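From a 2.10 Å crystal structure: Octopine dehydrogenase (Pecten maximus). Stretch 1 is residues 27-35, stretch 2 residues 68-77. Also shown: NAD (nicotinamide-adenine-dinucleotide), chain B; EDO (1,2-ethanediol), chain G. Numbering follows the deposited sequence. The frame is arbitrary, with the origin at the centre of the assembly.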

ATOM      1  N   VAL A  27      12.370   0.290  24.874  1.00 16.68           N
ATOM      2  CA  VAL A  27      11.256   0.741  24.023  1.00 16.58           C
ATOM      3  C   VAL A  27       9.920   0.698  24.787  1.00 16.57           C
ATOM      4  O   VAL A  27       9.650  -0.257  25.520  1.00 16.52           O
ATOM      5  CB  VAL A  27      11.152  -0.107  22.713  1.00 16.57           C
ATOM      6  CG1 VAL A  27       9.997   0.363  21.830  1.00 16.46           C
ATOM      7  CG2 VAL A  27      12.460  -0.067  21.924  1.00 16.42           C
ATOM      8  N   GLU A  28       9.100   1.738  24.604  1.00 16.55           N
ATOM      9  CA  GLU A  28       7.745   1.814  25.171  1.00 16.53           C
ATOM     10  C   GLU A  28       6.689   1.911  24.055  1.00 16.48           C
ATOM     11  O   GLU A  28       6.762   2.798  23.198  1.00 16.39           O
ATOM     12  CB  GLU A  28       7.635   3.009  26.133  1.00 16.56           C
ATOM     13  CG  GLU A  28       6.249   3.231  26.744  1.00 16.53           C
ATOM     14  CD  GLU A  28       6.145   4.534  27.529  1.00 16.75           C
ATOM     15  OE1 GLU A  28       6.789   4.652  28.595  1.00 17.33           O
ATOM     16  OE2 GLU A  28       5.404   5.439  27.086  1.00 16.57           O
ATOM     17  N   VAL A  29       5.708   1.005  24.079  1.00 16.37           N
ATOM     18  CA  VAL A  29       4.705   0.890  23.005  1.00 16.32           C
ATOM     19  C   VAL A  29       3.285   1.269  23.456  1.00 16.32           C
ATOM     20  O   VAL A  29       2.815   0.812  24.503  1.00 16.20           O
ATOM     21  CB  VAL A  29       4.689  -0.548  22.388  1.00 16.37           C
ATOM     22  CG1 VAL A  29       3.596  -0.691  21.325  1.00 16.42           C
ATOM     23  CG2 VAL A  29       6.051  -0.906  21.796  1.00 16.25           C
ATOM     24  N   ARG A  30       2.617   2.100  22.652  1.00 16.20           N
ATOM     25  CA  ARG A  30       1.204   2.448  22.851  1.00 16.23           C
ATOM     26  C   ARG A  30       0.368   2.080  21.619  1.00 15.95           C
ATOM     27  O   ARG A  30       0.798   2.303  20.486  1.00 15.96           O
ATOM     28  CB  ARG A  30       1.047   3.942  23.162  1.00 16.45           C
ATOM     29  CG  ARG A  30       1.794   4.398  24.408  1.00 17.40           C
ATOM     30  CD  ARG A  30       1.355   5.776  24.875  1.00 19.29           C
ATOM     31  NE  ARG A  30       1.915   6.864  24.071  1.00 21.06           N
ATOM     32  CZ  ARG A  30       3.159   7.331  24.180  1.00 21.13           C
ATOM     33  NH1 ARG A  30       4.009   6.797  25.050  1.00 21.08           N
ATOM     34  NH2 ARG A  30       3.557   8.330  23.405  1.00 21.28           N
ATOM     35  N   VAL A  31      -0.819   1.517  21.847  1.00 15.61           N
ATOM     36  CA  VAL A  31      -1.713   1.091  20.759  1.00 15.35           C
ATOM     37  C   VAL A  31      -2.982   1.955  20.701  1.00 15.11           C
ATOM     38  O   VAL A  31      -3.650   2.157  21.720  1.00 15.04           O
ATOM     39  CB  VAL A  31      -2.095  -0.420  20.879  1.00 15.41           C
ATOM     40  CG1 VAL A  31      -2.983  -0.864  19.716  1.00 15.46           C
ATOM     41  CG2 VAL A  31      -0.849  -1.294  20.950  1.00 15.52           C
ATOM     42  N   LEU A  32      -3.299   2.456  19.505  1.00 14.81           N
ATOM     43  CA  LEU A  32      -4.502   3.263  19.264  1.00 14.63           C
ATOM     44  C   LEU A  32      -5.371   2.671  18.145  1.00 14.51           C
ATOM     45  O   LEU A  32      -4.870   2.374  17.055  1.00 14.32           O
ATOM     46  CB  LEU A  32      -4.115   4.714  18.924  1.00 14.64           C
ATOM     47  CG  LEU A  32      -5.207   5.734  18.558  1.00 14.67           C
ATOM     48  CD1 LEU A  32      -5.972   6.211  19.790  1.00 14.58           C
ATOM     49  CD2 LEU A  32      -4.619   6.927  17.807  1.00 14.65           C
ATOM     50  N   THR A  33      -6.666   2.503  18.427  1.00 14.38           N
ATOM     51  CA  THR A  33      -7.659   2.068  17.425  1.00 14.37           C
ATOM     52  C   THR A  33      -8.984   2.836  17.557  1.00 14.40           C
ATOM     53  O   THR A  33      -9.478   3.051  18.668  1.00 14.34           O
ATOM     54  CB  THR A  33      -7.909   0.524  17.446  1.00 14.46           C
ATOM     55  OG1 THR A  33      -9.048   0.203  16.634  1.00 14.37           O
ATOM     56  CG2 THR A  33      -8.146   0.007  18.867  1.00 14.17           C
ATOM     57  N   LEU A  34      -9.549   3.238  16.418  1.00 14.40           N
ATOM     58  CA  LEU A  34     -10.740   4.098  16.391  1.00 14.49           C
ATOM     59  C   LEU A  34     -12.013   3.421  15.847  1.00 14.61           C
ATOM     60  O   LEU A  34     -13.005   4.101  15.556  1.00 14.60           O
ATOM     61  CB  LEU A  34     -10.452   5.387  15.600  1.00 14.50           C
ATOM     62  CG  LEU A  34      -9.298   6.309  16.020  1.00 14.47           C
ATOM     63  CD1 LEU A  34      -8.990   7.318  14.917  1.00 14.38           C
ATOM     64  CD2 LEU A  34      -9.581   7.023  17.340  1.00 14.30           C
ATOM     65  N   PHE A  35     -11.986   2.095  15.720  1.00 14.57           N
ATOM     66  CA  PHE A  35     -13.132   1.338  15.198  1.00 14.68           C
ATOM     67  C   PHE A  35     -14.111   0.964  16.319  1.00 14.66           C
ATOM     68  O   PHE A  35     -13.969  -0.079  16.963  1.00 14.64           O
ATOM     69  CB  PHE A  35     -12.646   0.100  14.423  1.00 14.69           C
ATOM     70  CG  PHE A  35     -13.749  -0.693  13.752  1.00 14.89           C
ATOM     71  CD1 PHE A  35     -14.795  -0.054  13.084  1.00 15.07           C
ATOM     72  CD2 PHE A  35     -13.717  -2.085  13.761  1.00 14.87           C
ATOM     73  CE1 PHE A  35     -15.804  -0.791  12.462  1.00 15.02           C
ATOM     74  CE2 PHE A  35     -14.715  -2.830  13.137  1.00 15.18           C
ATOM     75  CZ  PHE A  35     -15.764  -2.181  12.486  1.00 15.20           C
ATOM     76  N   ARG A  68       4.249  -7.573  26.603  1.00 21.72           N
ATOM     77  CA  ARG A  68       3.072  -6.802  27.027  1.00 21.25           C
ATOM     78  C   ARG A  68       3.228  -5.294  26.760  1.00 20.89           C
ATOM     79  O   ARG A  68       4.157  -4.668  27.276  1.00 20.73           O
ATOM     80  CB  ARG A  68       2.773  -7.034  28.515  1.00 21.32           C
ATOM     81  CG  ARG A  68       1.866  -8.226  28.809  1.00 21.32           C
ATOM     82  CD  ARG A  68       1.724  -8.484  30.314  1.00 21.31           C
ATOM     83  NE  ARG A  68       1.041  -7.398  31.026  1.00 21.47           N
ATOM     84  CZ  ARG A  68      -0.276  -7.316  31.209  1.00 21.58           C
ATOM     85  NH1 ARG A  68      -1.088  -8.252  30.729  1.00 21.62           N
ATOM     86  NH2 ARG A  68      -0.789  -6.289  31.874  1.00 21.44           N
ATOM     87  N   PRO A  69       2.315  -4.709  25.953  1.00 20.53           N
ATOM     88  CA  PRO A  69       2.305  -3.265  25.682  1.00 20.25           C
ATOM     89  C   PRO A  69       1.928  -2.425  26.909  1.00 19.92           C
ATOM     90  O   PRO A  69       1.304  -2.937  27.843  1.00 19.81           O
ATOM     91  CB  PRO A  69       1.231  -3.112  24.593  1.00 20.33           C
ATOM     92  CG  PRO A  69       0.993  -4.497  24.065  1.00 20.55           C
ATOM     93  CD  PRO A  69       1.239  -5.402  25.223  1.00 20.53           C
ATOM     94  N   LYS A  70       2.304  -1.146  26.888  1.00 19.52           N
ATOM     95  CA  LYS A  70       2.042  -0.214  27.991  1.00 19.22           C
ATOM     96  C   LYS A  70       0.552   0.132  28.142  1.00 18.90           C
ATOM     97  O   LYS A  70       0.014   0.088  29.254  1.00 18.78           O
ATOM     98  CB  LYS A  70       2.887   1.061  27.826  1.00 19.34           C
ATOM     99  CG  LYS A  70       2.695   2.134  28.905  1.00 19.75           C
ATOM    100  CD  LYS A  70       3.433   1.793  30.192  1.00 20.51           C
ATOM    101  CE  LYS A  70       3.217   2.862  31.251  1.00 21.21           C
ATOM    102  NZ  LYS A  70       3.859   2.493  32.546  1.00 21.65           N
ATOM    103  N   VAL A  71      -0.103   0.471  27.030  1.00 18.45           N
ATOM    104  CA  VAL A  71      -1.526   0.844  27.036  1.00 18.07           C
ATOM    105  C   VAL A  71      -2.218   0.573  25.688  1.00 17.86           C
ATOM    106  O   VAL A  71      -1.594   0.679  24.629  1.00 17.74           O
ATOM    107  CB  VAL A  71      -1.731   2.328  27.504  1.00 18.11           C
ATOM    108  CG1 VAL A  71      -1.170   3.325  26.489  1.00 17.99           C
ATOM    109  CG2 VAL A  71      -3.202   2.617  27.814  1.00 18.14           C
ATOM    110  N   ILE A  72      -3.499   0.199  25.750  1.00 17.58           N
ATOM    111  CA  ILE A  72      -4.346   0.006  24.565  1.00 17.30           C
ATOM    112  C   ILE A  72      -5.636   0.824  24.731  1.00 17.23           C
ATOM    113  O   ILE A  72      -6.455   0.528  25.606  1.00 17.14           O
ATOM    114  CB  ILE A  72      -4.673  -1.499  24.319  1.00 17.30           C
ATOM    115  CG1 ILE A  72      -3.384  -2.320  24.165  1.00 17.27           C
ATOM    116  CG2 ILE A  72      -5.569  -1.666  23.087  1.00 17.23           C
ATOM    117  CD1 ILE A  72      -3.560  -3.828  24.332  1.00 17.21           C
ATOM    118  N   THR A  73      -5.812   1.843  23.888  1.00 17.11           N
ATOM    119  CA  THR A  73      -6.853   2.863  24.098  1.00 17.06           C
ATOM    120  C   THR A  73      -7.446   3.465  22.810  1.00 17.11           C
ATOM    121  O   THR A  73      -6.946   3.220  21.708  1.00 17.00           O
ATOM    122  CB  THR A  73      -6.323   4.007  25.020  1.00 17.09           C
ATOM    123  OG1 THR A  73      -7.362   4.964  25.268  1.00 16.96           O
ATOM    124  CG2 THR A  73      -5.119   4.714  24.389  1.00 17.02           C
ATOM    125  N   LYS A  74      -8.516   4.249  22.967  1.00 17.12           N
ATOM    126  CA  LYS A  74      -9.114   5.009  21.862  1.00 17.19           C
ATOM    127  C   LYS A  74      -8.891   6.527  21.985  1.00 17.06           C
ATOM    128  O   LYS A  74      -9.331   7.295  21.121  1.00 17.02           O
ATOM    129  CB  LYS A  74     -10.613   4.693  21.723  1.00 17.20           C
ATOM    130  CG  LYS A  74     -11.513   5.312  22.796  1.00 17.44           C
ATOM    131  CD  LYS A  74     -12.978   5.270  22.375  1.00 17.65           C
ATOM    132  CE  LYS A  74     -13.884   5.946  23.396  1.00 18.33           C
ATOM    133  NZ  LYS A  74     -14.021   5.159  24.657  1.00 18.82           N
ATOM    134  N   ASP A  75      -8.208   6.944  23.052  1.00 16.98           N
ATOM    135  CA  ASP A  75      -7.952   8.361  23.344  1.00 16.94           C
ATOM    136  C   ASP A  75      -6.618   8.823  22.731  1.00 16.87           C
ATOM    137  O   ASP A  75      -5.554   8.358  23.147  1.00 16.74           O
ATOM    138  CB  ASP A  75      -7.962   8.586  24.867  1.00 16.93           C
ATOM    139  CG  ASP A  75      -7.906  10.065  25.268  1.00 17.15           C
ATOM    140  OD1 ASP A  75      -7.662  10.945  24.412  1.00 17.26           O
ATOM    141  OD2 ASP A  75      -8.102  10.347  26.470  1.00 16.91           O
ATOM    142  N   PRO A  76      -6.676   9.740  21.738  1.00 16.85           N
ATOM    143  CA  PRO A  76      -5.475  10.252  21.059  1.00 16.86           C
ATOM    144  C   PRO A  76      -4.540  11.106  21.931  1.00 16.89           C
ATOM    145  O   PRO A  76      -3.346  11.191  21.633  1.00 16.83           O
ATOM    146  CB  PRO A  76      -6.050  11.097  19.916  1.00 16.86           C
ATOM    147  CG  PRO A  76      -7.404  11.493  20.380  1.00 16.95           C
ATOM    148  CD  PRO A  76      -7.909  10.333  21.184  1.00 16.82           C
ATOM    149  N   GLU A  77      -5.073  11.731  22.981  1.00 16.86           N
ATOM    150  CA  GLU A  77      -4.261  12.573  23.874  1.00 16.94           C
ATOM    151  C   GLU A  77      -3.239  11.754  24.675  1.00 16.61           C
ATOM    152  O   GLU A  77      -2.127  12.221  24.933  1.00 16.62           O
ATOM    153  CB  GLU A  77      -5.149  13.407  24.812  1.00 16.93           C
ATOM    154  CG  GLU A  77      -4.402  14.517  25.563  1.00 17.43           C
ATOM    155  CD  GLU A  77      -5.305  15.395  26.421  1.00 17.69           C
ATOM    156  OE1 GLU A  77      -6.419  14.960  26.788  1.00 19.04           O
ATOM    157  OE2 GLU A  77      -4.890  16.530  26.741  1.00 18.88           O
TER
HETATM  158  PA  NAD B 405      -6.955  -6.355   8.174  1.00 17.38           P
HETATM  159  O1A NAD B 405      -8.061  -6.702   7.255  1.00 16.79           O
HETATM  160  O2A NAD B 405      -6.625  -7.498   9.056  1.00 16.80           O
HETATM  161  O5B NAD B 405      -7.351  -5.053   9.047  1.00 17.88           O
HETATM  162  C5B NAD B 405      -8.560  -4.982   9.781  1.00 18.74           C
HETATM  163  C4B NAD B 405      -8.536  -3.770  10.711  1.00 19.15           C
HETATM  164  O4B NAD B 405      -8.836  -2.584   9.993  1.00 19.67           O
HETATM  165  C3B NAD B 405      -9.568  -3.855  11.829  1.00 19.45           C
HETATM  166  O3B NAD B 405      -9.043  -4.431  13.003  1.00 19.27           O
HETATM  167  C2B NAD B 405      -9.986  -2.413  12.049  1.00 19.89           C
HETATM  168  O2B NAD B 405      -9.202  -1.795  13.045  1.00 19.77           O
HETATM  169  C1B NAD B 405      -9.730  -1.746  10.708  1.00 20.32           C
HETATM  170  N9A NAD B 405     -11.024  -1.621  10.004  1.00 20.65           N
HETATM  171  C8A NAD B 405     -11.593  -2.562   9.180  1.00 20.85           C
HETATM  172  N7A NAD B 405     -12.780  -2.094   8.736  1.00 21.07           N
HETATM  173  C5A NAD B 405     -12.984  -0.867   9.264  1.00 20.90           C
HETATM  174  C6A NAD B 405     -14.030   0.042   9.132  1.00 20.89           C
HETATM  175  N6A NAD B 405     -15.177  -0.358   8.583  1.00 21.11           N
HETATM  176  N1A NAD B 405     -13.970   1.252   9.804  1.00 20.75           N
HETATM  177  C2A NAD B 405     -12.876   1.551  10.598  1.00 20.85           C
HETATM  178  N3A NAD B 405     -11.841   0.638  10.723  1.00 20.81           N
HETATM  179  C4A NAD B 405     -11.890  -0.554  10.066  1.00 20.74           C
HETATM  180  O3  NAD B 405      -5.678  -5.878   7.299  1.00 17.10           O
HETATM  181  PN  NAD B 405      -4.219  -6.562   7.424  1.00 17.18           P
HETATM  182  O1N NAD B 405      -4.355  -8.004   7.120  1.00 17.27           O
HETATM  183  O2N NAD B 405      -3.597  -6.140   8.700  1.00 16.78           O
HETATM  184  O5D NAD B 405      -3.378  -5.913   6.208  1.00 17.62           O
HETATM  185  C5D NAD B 405      -3.168  -4.523   6.062  1.00 17.80           C
HETATM  186  C4D NAD B 405      -2.758  -4.206   4.621  1.00 18.04           C
HETATM  187  O4D NAD B 405      -1.630  -4.976   4.227  1.00 18.01           O
HETATM  188  C3D NAD B 405      -3.880  -4.511   3.636  1.00 18.20           C
HETATM  189  O3D NAD B 405      -4.025  -3.427   2.747  1.00 18.22           O
HETATM  190  C2D NAD B 405      -3.415  -5.759   2.906  1.00 18.11           C
HETATM  191  O2D NAD B 405      -3.840  -5.764   1.562  1.00 18.04           O
HETATM  192  C1D NAD B 405      -1.896  -5.694   3.030  1.00 18.05           C
HETATM  193  N1N NAD B 405      -1.242  -7.026   3.029  1.00 18.12           N
HETATM  194  C2N NAD B 405      -1.618  -8.018   3.905  1.00 18.04           C
HETATM  195  C3N NAD B 405      -0.983  -9.264   3.887  1.00 18.06           C
HETATM  196  C7N NAD B 405      -1.224 -10.252   5.000  1.00 18.01           C
HETATM  197  O7N NAD B 405      -0.685 -11.469   4.923  1.00 17.76           O
HETATM  198  N7N NAD B 405      -2.016  -9.883   6.108  1.00 18.20           N
HETATM  199  C4N NAD B 405       0.043  -9.493   2.966  1.00 18.12           C
HETATM  200  C5N NAD B 405       0.424  -8.483   2.082  1.00 18.14           C
HETATM  201  C6N NAD B 405      -0.229  -7.252   2.129  1.00 18.11           C
HETATM  202  C1  EDO G 410       0.764   6.342  28.596  1.00 42.07           C
HETATM  203  O1  EDO G 410       0.655   5.403  29.673  1.00 42.23           O
HETATM  204  C2  EDO G 410       1.852   7.359  28.916  1.00 42.07           C
HETATM  205  O2  EDO G 410       3.101   6.681  29.087  1.00 41.97           O

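The contact is held mainly by backbone hydrogen bonds between two parallel strands, whose N-to-C directions differ by 15°. Val 31 stands at its centre: its N donates to Val 71 O at 3.0 Å, and its O accepts from Thr 73 N at 3.1 Å. Both bonds have angles of 167° at the hydrogen, so one residue reaches with its two peptide groups to the residues flanking its partner, Ile 72. Before the strand, the loop residue Lys 70 makes a more bent bond from its N to Val 29 O (3.1 Å, 144°), outside the regular ladder. At the other end, Thr 33 N makes a weak bond to Thr 73 O at 3.4 Å, and the same oxygen receives a CA-H...O contact from Leu 32 CA at 3.5 Å.

Charged side chains pair within the first strand. Glu 28 and Arg 30, two residues apart, point to the same side, so Arg 30 NH1 meets Glu 28 OE2 at 2.8 Å in a salt bridge. The ethanediol O2 adds a weak hydrogen bond to Glu 28 OE2 at 3.3 Å.

Where the second strand ends, polar side chains order the turn. Thr 73 OG1 accepts from Asp 75 N at 3.1 Å, while Asp 75 OD1 caps the following helix by accepting from Glu 77 N, also at 3.1 Å. Pro 76 suits the helix's first turn, where its missing amide hydrogen costs no helical bond.

Around this framework the packing is largely between aliphatic groups, with Leu 32 against backbone. Beta-branched Val 31 and Ile 72, well suited to extended backbone, share a face and meet at 4.0 Å (CB to CG1). On the other face, Arg 30 lends its aliphatic CG to Val 71 CG1 at 3.8 Å, and Leu 32 extends CD1 to Lys 74 C at 3.7 Å.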